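Local atomic coordinates of polyphosphate kinase (Porphyromonas gingivalis, PDB entry 2O8R), a protein that probably catalyses the reversible transfer of the terminal phosphate of ATP to a growing long-chain polyphosphate, with magnesium as cofactor. Residues 401-409 / 430-441; 485-493 / 504-512. The protein carries 3 engineered substitutions. One frame throughout, in Å; residues are numbered along the deposited sequence. Where two conformers were deposited one is given.

Interaction 1: residues 401-409 / 430-441. With SO4 (sulfate ion), chain F.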
loop_
_atom_site.group_PDB
_atom_site.type_symbol
_atom_site.label_atom_id
_atom_site.label_comp_id
_atom_site.label_asym_id
_atom_site.label_seq_id
_atom_site.Cartn_x
_atom_site.Cartn_y
_atom_site.Cartn_z
ATOM N N SER A 401 5.546 24.757 4.605
ATOM C CA SER A 401 5.469 24.626 3.144
ATOM C C SER A 401 6.197 23.385 2.646
ATOM O O SER A 401 7.288 23.075 3.122
ATOM C CB SER A 401 6.077 25.842 2.459
ATOM O OG SER A 401 6.170 26.919 3.366
ATOM N N VAL A 402 5.595 22.676 1.691
ATOM C CA VAL A 402 6.256 21.536 1.045
ATOM C C VAL A 402 6.292 21.722 -0.469
ATOM O O VAL A 402 5.243 21.785 -1.117
ATOM C CB VAL A 402 5.561 20.204 1.356
ATOM C CG1 VAL A 402 6.274 19.051 0.674
ATOM C CG2 VAL A 402 5.481 19.962 2.844
ATOM N N PHE A 403 7.504 21.809 -1.020
ATOM C CA PHE A 403 7.711 21.987 -2.457
ATOM C C PHE A 403 7.973 20.660 -3.078
ATOM O O PHE A 403 8.985 20.028 -2.773
ATOM C CB PHE A 403 8.877 22.933 -2.737
ATOM C CG PHE A 403 8.593 24.344 -2.346
ATOM C CD1 PHE A 403 8.132 25.250 -3.278
ATOM C CD2 PHE A 403 8.739 24.753 -1.028
ATOM C CE1 PHE A 403 7.834 26.552 -2.905
ATOM C CE2 PHE A 403 8.443 26.045 -0.654
ATOM C CZ PHE A 403 7.992 26.947 -1.593
ATOM N N VAL A 404 7.058 20.246 -3.952
ATOM C CA VAL A 404 7.058 18.898 -4.519
ATOM C C VAL A 404 7.361 18.930 -6.013
ATOM O O VAL A 404 6.637 19.575 -6.793
ATOM C CB VAL A 404 5.691 18.191 -4.316
ATOM C CG1 VAL A 404 5.783 16.730 -4.709
ATOM C CG2 VAL A 404 5.204 18.326 -2.882
ATOM N N GLU A 405 8.406 18.205 -6.412
ATOM C CA GLU A 405 8.886 18.231 -7.798
ATOM C C GLU A 405 8.045 17.477 -8.834
ATOM O O GLU A 405 8.409 17.447 -10.011
ATOM C CB GLU A 405 10.335 17.751 -7.885
ATOM C CG GLU A 405 10.594 16.355 -7.338
ATOM C CD GLU A 405 11.982 15.823 -7.689
ATOM O OE1 GLU A 405 12.244 15.557 -8.885
ATOM O OE2 GLU A 405 12.808 15.651 -6.765
ATOM N N LEU A 406 6.928 16.883 -8.417
ATOM C CA LEU A 406 6.166 16.041 -9.331
ATOM C C LEU A 406 5.236 16.802 -10.289
ATOM O O LEU A 406 5.239 18.038 -10.327
ATOM C CB LEU A 406 5.446 14.907 -8.601
ATOM C CG LEU A 406 5.609 13.609 -9.402
ATOM C CD1 LEU A 406 6.985 12.970 -9.163
ATOM C CD2 LEU A 406 4.452 12.629 -9.177
ATOM N N LYS A 407 4.427 16.043 -11.030
ATOM C CA LYS A 407 3.954 16.447 -12.357
ATOM C C LYS A 407 2.492 16.890 -12.481
ATOM O O LYS A 407 1.773 17.044 -11.486
ATOM C CB LYS A 407 4.212 15.309 -13.365
ATOM C CG LYS A 407 5.494 14.515 -13.142
ATOM C CD LYS A 407 6.730 15.275 -13.585
ATOM C CE LYS A 407 7.984 14.601 -13.060
ATOM N NZ LYS A 407 9.165 14.893 -13.914
ATOM N N ALA A 408 2.090 17.099 -13.739
ATOM C CA ALA A 408 0.718 17.371 -14.139
ATOM C C ALA A 408 -0.159 16.188 -13.755
ATOM O O ALA A 408 -0.889 16.251 -12.764
ATOM C CB ALA A 408 0.657 17.612 -15.637
ATOM N N ARG A 409 -0.065 15.105 -14.525
ATOM C CA ARG A 409 -0.767 13.859 -14.200
ATOM C C ARG A 409 0.176 12.769 -13.670
ATOM O O ARG A 409 0.696 11.926 -14.414
ATOM C CB ARG A 409 -1.618 13.391 -15.375
ATOM C CG ARG A 409 -2.774 14.340 -15.672
ATOM C CD ARG A 409 -2.997 14.453 -17.158
ATOM N NE ARG A 409 -2.997 13.132 -17.783
ATOM C CZ ARG A 409 -2.508 12.869 -18.990
ATOM N NH1 ARG A 409 -1.964 13.839 -19.718
ATOM N NH2 ARG A 409 -2.555 11.631 -19.466
ATOM N N VAL A 430 3.134 23.268 -2.573
ATOM C CA VAL A 430 3.279 23.888 -3.880
ATOM C C VAL A 430 4.075 23.028 -4.860
ATOM O O VAL A 430 5.120 22.459 -4.519
ATOM C CB VAL A 430 3.720 25.394 -3.818
ATOM C CG1 VAL A 430 3.762 25.933 -2.368
ATOM C CG2 VAL A 430 5.010 25.652 -4.605
ATOM N N TYR A 431 3.529 22.912 -6.069
ATOM C CA TYR A 431 4.079 22.071 -7.135
ATOM C C TYR A 431 4.976 22.883 -8.054
ATOM O O TYR A 431 4.837 24.112 -8.142
ATOM C CB TYR A 431 2.961 21.472 -8.009
ATOM C CG TYR A 431 1.581 21.394 -7.390
ATOM C CD1 TYR A 431 0.739 22.506 -7.371
ATOM C CD2 TYR A 431 1.103 20.194 -6.859
ATOM C CE1 TYR A 431 -0.533 22.431 -6.807
ATOM C CE2 TYR A 431 -0.166 20.112 -6.299
ATOM C CZ TYR A 431 -0.977 21.231 -6.276
ATOM O OH TYR A 431 -2.232 21.143 -5.722
ATOM N N SER A 432 5.871 22.191 -8.758
ATOM C CA SER A 432 6.653 22.800 -9.813
ATOM C C SER A 432 5.777 22.750 -11.059
ATOM O O SER A 432 5.605 21.686 -11.663
ATOM C CB SER A 432 7.932 22.005 -10.082
ATOM O OG SER A 432 8.310 21.174 -8.999
HETATM N N MSE A 433 5.189 23.882 -11.424
HETATM C CA MSE A 433 4.501 23.995 -12.706
HETATM C C MSE A 433 5.547 24.064 -13.825
HETATM O O MSE A 433 6.490 24.848 -13.727
HETATM C CB MSE A 433 3.531 25.189 -12.730
HETATM C CG MSE A 433 3.660 26.188 -11.581
HETATM SE SE MSE A 433 5.321 27.218 -11.601
HETATM C CE MSE A 433 6.105 26.656 -9.895
ATOM N N PRO A 434 5.381 23.228 -14.878
ATOM C CA PRO A 434 6.285 22.893 -15.993
ATOM C C PRO A 434 7.439 23.854 -16.319
ATOM O O PRO A 434 7.238 25.069 -16.413
ATOM C CB PRO A 434 5.320 22.797 -17.178
ATOM C CG PRO A 434 3.988 22.351 -16.547
ATOM C CD PRO A 434 4.108 22.502 -15.040
ATOM N N GLY A 435 8.634 23.293 -16.501
ATOM C CA GLY A 435 9.819 24.077 -16.853
ATOM C C GLY A 435 11.015 23.770 -15.973
ATOM O O GLY A 435 12.028 23.240 -16.435
ATOM N N LEU A 436 10.902 24.135 -14.700
ATOM C CA LEU A 436 11.870 23.724 -13.699
ATOM C C LEU A 436 11.185 22.805 -12.689
ATOM O O LEU A 436 10.234 23.208 -12.020
ATOM C CB LEU A 436 12.531 24.937 -13.021
ATOM C CG LEU A 436 11.718 26.110 -12.454
ATOM C CD1 LEU A 436 11.474 25.951 -10.956
ATOM C CD2 LEU A 436 12.425 27.433 -12.727
ATOM N N LYS A 437 11.630 21.554 -12.622
ATOM C CA LYS A 437 11.187 20.682 -11.551
ATOM C C LYS A 437 12.260 20.709 -10.472
ATOM O O LYS A 437 13.452 20.661 -10.775
ATOM C CB LYS A 437 10.858 19.271 -12.057
ATOM C CG LYS A 437 11.956 18.558 -12.847
ATOM C CD LYS A 437 11.370 17.460 -13.746
ATOM C CE LYS A 437 12.360 16.322 -14.030
ATOM N NZ LYS A 437 13.480 16.688 -14.939
ATOM N N VAL A 438 11.843 20.849 -9.216
ATOM C CA VAL A 438 12.792 21.060 -8.123
ATOM C C VAL A 438 13.365 19.735 -7.634
ATOM O O VAL A 438 12.710 18.968 -6.923
ATOM C CB VAL A 438 12.168 21.860 -6.952
ATOM C CG1 VAL A 438 13.149 22.006 -5.790
ATOM C CG2 VAL A 438 11.718 23.225 -7.432
ATOM N N HIS A 439 14.601 19.474 -8.023
ATOM C CA HIS A 439 15.255 18.243 -7.634
ATOM C C HIS A 439 16.023 18.437 -6.327
ATOM O O HIS A 439 16.412 17.465 -5.690
ATOM C CB HIS A 439 16.164 17.761 -8.763
ATOM C CG HIS A 439 16.723 16.396 -8.544
ATOM N ND1 HIS A 439 18.017 16.182 -8.122
ATOM C CD2 HIS A 439 16.161 15.171 -8.671
ATOM C CE1 HIS A 439 18.231 14.885 -8.009
ATOM N NE2 HIS A 439 17.123 14.249 -8.338
ATOM N N ALA A 440 16.219 19.696 -5.935
ATOM C CA ALA A 440 16.910 20.061 -4.690
ATOM C C ALA A 440 16.412 19.288 -3.465
ATOM O O ALA A 440 15.221 19.033 -3.319
ATOM C CB ALA A 440 16.775 21.546 -4.453
ATOM N N LYS A 441 17.334 18.913 -2.588
ATOM C CA LYS A 441 16.992 18.109 -1.415
ATOM C C LYS A 441 17.317 18.887 -0.132
ATOM O O LYS A 441 18.301 18.593 0.549
ATOM C CB LYS A 441 17.762 16.782 -1.434
ATOM C CG LYS A 441 17.909 16.098 -2.801
ATOM C CD LYS A 441 16.660 15.323 -3.144
ATOM C CE LYS A 441 16.836 14.497 -4.397
ATOM N NZ LYS A 441 15.546 13.865 -4.778
HETATM S S SO4 F . 17.505 10.997 -7.396
HETATM O O1 SO4 F . 17.730 9.684 -6.796
HETATM O O2 SO4 F . 17.558 10.868 -8.861
HETATM O O3 SO4 F . 16.192 11.496 -6.991
HETATM O O4 SO4 F . 18.491 11.944 -6.885
#

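Interaction 2: residues 485-493 / 504-512. With SO4 (sulfate ion), chain E.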
loop_
_atom_site.group_PDB
_atom_site.type_symbol
_atom_site.label_atom_id
_atom_site.label_comp_id
_atom_site.label_asym_id
_atom_site.label_seq_id
_atom_site.Cartn_x
_atom_site.Cartn_y
_atom_site.Cartn_z
ATOM N N ASP A 485 25.007 32.284 6.500
ATOM C CA ASP A 485 25.025 32.470 5.050
ATOM C C ASP A 485 24.237 31.400 4.304
ATOM O O ASP A 485 23.488 31.711 3.370
ATOM C CB ASP A 485 26.451 32.514 4.529
ATOM C CG ASP A 485 27.148 33.811 4.869
ATOM O OD1 ASP A 485 26.588 34.591 5.673
ATOM O OD2 ASP A 485 28.251 34.048 4.332
ATOM N N ILE A 486 24.415 30.145 4.718
ATOM C CA ILE A 486 23.667 29.038 4.144
ATOM C C ILE A 486 22.199 29.190 4.493
ATOM O O ILE A 486 21.333 29.066 3.622
ATOM C CB ILE A 486 24.136 27.660 4.663
ATOM C CG1 ILE A 486 25.661 27.546 4.676
ATOM C CG2 ILE A 486 23.528 26.541 3.816
ATOM C CD1 ILE A 486 26.257 27.136 3.368
ATOM N N VAL A 487 21.916 29.467 5.764
ATOM C CA VAL A 487 20.529 29.464 6.235
ATOM C C VAL A 487 19.767 30.553 5.505
ATOM O O VAL A 487 18.563 30.428 5.264
ATOM C CB VAL A 487 20.415 29.614 7.770
ATOM C CG1 VAL A 487 19.066 30.228 8.180
ATOM C CG2 VAL A 487 20.639 28.265 8.462
ATOM N N HIS A 488 20.498 31.587 5.103
ATOM C CA HIS A 488 19.895 32.708 4.418
ATOM C C HIS A 488 19.670 32.348 2.957
ATOM O O HIS A 488 18.671 32.740 2.343
ATOM C CB HIS A 488 20.779 33.956 4.536
ATOM C CG HIS A 488 20.179 35.166 3.898
ATOM N ND1 HIS A 488 20.389 35.493 2.575
ATOM C CD2 HIS A 488 19.333 36.101 4.388
ATOM C CE1 HIS A 488 19.704 36.583 2.281
ATOM N NE2 HIS A 488 19.051 36.967 3.362
ATOM N N ASP A 489 20.619 31.604 2.406
ATOM C CA ASP A 489 20.581 31.204 1.009
ATOM C C ASP A 489 19.424 30.262 0.760
ATOM O O ASP A 489 18.693 30.416 -0.224
ATOM C CB ASP A 489 21.896 30.542 0.630
ATOM C CG ASP A 489 22.976 31.549 0.291
ATOM O OD1 ASP A 489 22.638 32.743 0.168
ATOM O OD2 ASP A 489 24.156 31.147 0.129
ATOM N N VAL A 490 19.263 29.301 1.671
ATOM C CA VAL A 490 18.153 28.366 1.635
ATOM C C VAL A 490 16.847 29.140 1.836
ATOM O O VAL A 490 15.860 28.919 1.112
ATOM C CB VAL A 490 18.318 27.265 2.704
ATOM C CG1 VAL A 490 17.059 26.425 2.820
ATOM C CG2 VAL A 490 19.505 26.372 2.376
ATOM N N TYR A 491 16.864 30.060 2.802
ATOM C CA TYR A 491 15.747 30.965 3.030
ATOM C C TYR A 491 15.306 31.630 1.732
ATOM O O TYR A 491 14.131 31.587 1.353
ATOM C CB TYR A 491 16.139 32.041 4.035
ATOM C CG TYR A 491 15.180 33.205 4.050
ATOM C CD1 TYR A 491 13.982 33.121 4.741
ATOM C CD2 TYR A 491 15.468 34.386 3.370
ATOM C CE1 TYR A 491 13.090 34.166 4.752
ATOM C CE2 TYR A 491 14.580 35.437 3.379
ATOM C CZ TYR A 491 13.391 35.319 4.076
ATOM O OH TYR A 491 12.485 36.357 4.095
ATOM N N ARG A 492 16.274 32.242 1.065
ATOM C CA ARG A 492 16.054 32.945 -0.181
ATOM C C ARG A 492 15.599 32.006 -1.280
ATOM O O ARG A 492 14.717 32.358 -2.064
ATOM C CB ARG A 492 17.330 33.674 -0.609
ATOM C CG ARG A 492 17.184 34.434 -1.894
ATOM C CD ARG A 492 18.477 35.102 -2.308
ATOM N NE ARG A 492 18.560 36.483 -1.849
ATOM C CZ ARG A 492 19.538 36.961 -1.091
ATOM N NH1 ARG A 492 20.535 36.175 -0.709
ATOM N NH2 ARG A 492 19.518 38.230 -0.720
ATOM N N LEU A 493 16.194 30.814 -1.333
ATOM C CA LEU A 493 15.805 29.808 -2.327
ATOM C C LEU A 493 14.311 29.494 -2.246
ATOM O O LEU A 493 13.617 29.500 -3.269
ATOM C CB LEU A 493 16.619 28.528 -2.174
ATOM C CG LEU A 493 16.255 27.344 -3.083
ATOM C CD1 LEU A 493 16.307 27.709 -4.564
ATOM C CD2 LEU A 493 17.143 26.122 -2.774
ATOM N N ALA A 504 18.391 37.415 -7.097
ATOM C CA ALA A 504 18.897 36.088 -7.475
ATOM C C ALA A 504 20.383 35.897 -7.122
ATOM O O ALA A 504 21.224 35.729 -8.006
ATOM C CB ALA A 504 18.654 35.839 -8.951
ATOM N N ARG A 505 20.690 35.912 -5.826
ATOM C CA ARG A 505 22.062 36.017 -5.339
ATOM C C ARG A 505 22.259 35.194 -4.079
ATOM O O ARG A 505 21.548 35.388 -3.093
ATOM C CB ARG A 505 22.398 37.478 -5.001
ATOM C CG ARG A 505 22.554 38.418 -6.189
ATOM C CD ARG A 505 23.167 39.741 -5.760
ATOM N NE ARG A 505 22.252 40.561 -4.975
ATOM C CZ ARG A 505 21.541 41.572 -5.466
ATOM N NH1 ARG A 505 21.636 41.895 -6.751
ATOM N NH2 ARG A 505 20.737 42.266 -4.670
ATOM N N PHE A 506 23.249 34.308 -4.092
ATOM C CA PHE A 506 23.513 33.464 -2.931
ATOM C C PHE A 506 24.953 33.624 -2.424
ATOM O O PHE A 506 25.868 33.836 -3.217
ATOM C CB PHE A 506 23.164 31.999 -3.257
ATOM C CG PHE A 506 21.778 31.825 -3.820
ATOM C CD1 PHE A 506 20.695 31.614 -2.979
ATOM C CD2 PHE A 506 21.550 31.909 -5.190
ATOM C CE1 PHE A 506 19.414 31.475 -3.493
ATOM C CE2 PHE A 506 20.266 31.768 -5.713
ATOM C CZ PHE A 506 19.203 31.553 -4.866
ATOM N N SER A 507 25.142 33.535 -1.106
ATOM C CA SER A 507 26.462 33.726 -0.478
ATOM C C SER A 507 27.405 32.548 -0.668
ATOM O O SER A 507 28.574 32.728 -0.995
ATOM C CB SER A 507 26.338 34.000 1.026
ATOM O OG SER A 507 25.420 35.037 1.296
ATOM N N ARG A 508 26.906 31.346 -0.415
ATOM C CA ARG A 508 27.750 30.158 -0.435
ATOM C C ARG A 508 27.088 29.058 -1.236
ATOM O O ARG A 508 27.766 28.205 -1.799
ATOM C CB ARG A 508 27.994 29.644 0.978
ATOM C CG ARG A 508 28.462 30.691 1.976
ATOM C CD ARG A 508 29.929 30.955 1.842
ATOM N NE ARG A 508 30.497 31.465 3.082
ATOM C CZ ARG A 508 31.795 31.436 3.368
ATOM N NH1 ARG A 508 32.656 30.914 2.503
ATOM N NH2 ARG A 508 32.229 31.922 4.523
ATOM N N LEU A 509 25.761 29.094 -1.284
ATOM C CA LEU A 509 24.973 28.055 -1.937
ATOM C C LEU A 509 25.099 28.096 -3.456
ATOM O O LEU A 509 25.263 29.160 -4.039
ATOM C CB LEU A 509 23.510 28.220 -1.544
ATOM C CG LEU A 509 22.552 27.069 -1.807
ATOM C CD1 LEU A 509 23.067 25.841 -1.079
ATOM C CD2 LEU A 509 21.118 27.447 -1.394
ATOM N N LEU A 510 25.019 26.937 -4.092
ATOM C CA LEU A 510 24.989 26.880 -5.549
ATOM C C LEU A 510 23.668 26.341 -6.049
ATOM O O LEU A 510 23.334 25.188 -5.781
ATOM C CB LEU A 510 26.086 25.970 -6.068
ATOM C CG LEU A 510 27.506 26.318 -5.676
ATOM C CD1 LEU A 510 28.435 25.419 -6.467
ATOM C CD2 LEU A 510 27.763 27.775 -5.983
ATOM N N VAL A 511 22.931 27.167 -6.783
ATOM C CA VAL A 511 21.652 26.756 -7.364
ATOM C C VAL A 511 21.705 26.710 -8.895
ATOM O O VAL A 511 22.284 27.579 -9.537
ATOM C CB VAL A 511 20.505 27.661 -6.898
ATOM C CG1 VAL A 511 19.162 27.076 -7.303
ATOM C CG2 VAL A 511 20.556 27.838 -5.377
ATOM N N ALA A 512 21.115 25.671 -9.468
ATOM C CA ALA A 512 21.121 25.476 -10.907
ATOM C C ALA A 512 20.251 26.531 -11.576
ATOM O O ALA A 512 19.246 26.960 -11.012
ATOM C CB ALA A 512 20.631 24.070 -11.248
HETATM S S SO4 E . 22.846 40.245 -1.474
HETATM O O1 SO4 E . 22.410 40.445 -0.091
HETATM O O2 SO4 E . 22.878 38.819 -1.810
HETATM O O3 SO4 E . 21.910 40.933 -2.361
HETATM O O4 SO4 E . 24.188 40.799 -1.635
#

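Interaction 1: residues 401-409 / 430-441
Phe-403 and Val-404 pair with Val-430 and Tyr-431 as neighbouring parallel strands in the phospholipase D-like C-terminal domain 1 of a PPK1 kinase, just before both segments leave the sheet for the active site. The backbone ladder is short: Val-430 N gives a hydrogen bond to Val-402 O (3.0 Å), and Val-404 N gives a straighter one, 167° at the hydrogen, to Val-430 O. Where the strands end, Val-404 O receives two weak bonds, from the backbone N and the OG of Ser-432, so the pairing fades out there.

The main apolar contact lies on the face carrying Phe-403 and Val-430. Val-430 CG2 touches Phe-403 CD1 at 3.4 Å and CG1 lies over one ring face, while Phe-494 meets the ring from helix 484-497.

Charged groups gather past the strand ends. Glu-405 has its CG wedged between the backbone N and the carbonyl carbon (chi1 57°), and the chain then extends beside His-439, its carboxylate turned 79° from the imidazole plane. A long salt bridge joins Glu-405 OE2 to Lys-441 NZ at 3.8 Å; Asn-465 also binds that amine. His-439, the predicted phosphohistidine, is hydrogen-bonded through ND1 to Glu-628, which probably orients the ring with NE2 toward the anion. The sulfate, which His-597 and Arg-599 also bind, may mark a phosphate position: its O3 takes weak hydrogen bonds from His-439 NE2 at 3.2 Å and from Lys-441 NZ at 3.3 Å.

Interaction 2: residues 485-493 / 504-512
Asp-485 opens the helical side by laying its CB against Ser-507 CB and Arg-508 CG, while its OD2 makes a long salt bridge to Arg-508 NE (3.6 Å). Ile-486 CD1 reaches Arg-508 CB, the side chains crossing at about a right angle.

Asp-489 carries the contact. With CG beside the backbone N (chi1 -82°), the buried carboxylate faces three successive amides: OD1 takes Ser-507 N through its syn lone pair, and OD2 accepts Arg-508 N, at 2.8 Å and almost straight (177°), and Leu-509 N, on the anti side and out of the carboxylate plane. These bonds fix the carboxylate's rotation and hold the turn at 507-509 to the helix.

Val-490 touches Leu-509 CD2 through CG2. Arg-492 CD comes obliquely to Phe-506 CE1, its guanidinium turned 84° from the ring plane, and NE is salt-bridged to Glu-502. O3 of the nearby sulfate accepts from Arg-505 NE at 2.7 Å and from Arg-505 NH2. At Leu-493, CD1 meets Val-511 CG1, and Val-511 CG2 covers the centre of one Phe-506 face. The aspartate thus ties the approach to edge strand 510-511 to helix 484-497, where the two phospholipase D-like units of PPK1 meet.

How the interactions relate
Following the chain from the N terminus, the helical and mixed-sheet parts come before strand 399-404, after which the chain loops out through helix 416-425 and returns on strand 428-431; interaction 1 closes that beta-alpha-beta crossover and carries the chain on to His-439. After strands 442-447, 457-462 and 474-481 comes helix 484-497, where interaction 2 opens; it closes a much shorter loop as the chain reaches strand 510-511 at the edge of the nine-stranded sheet. The two loops follow in series, neither nesting nor crossing, with centres about 19 Å apart. Helix 484-497 links them: its later residues, Phe-494 and Leu-497, pack on Phe-403, and Glu-628, which holds His-439, also pairs its backbone with Ala-512.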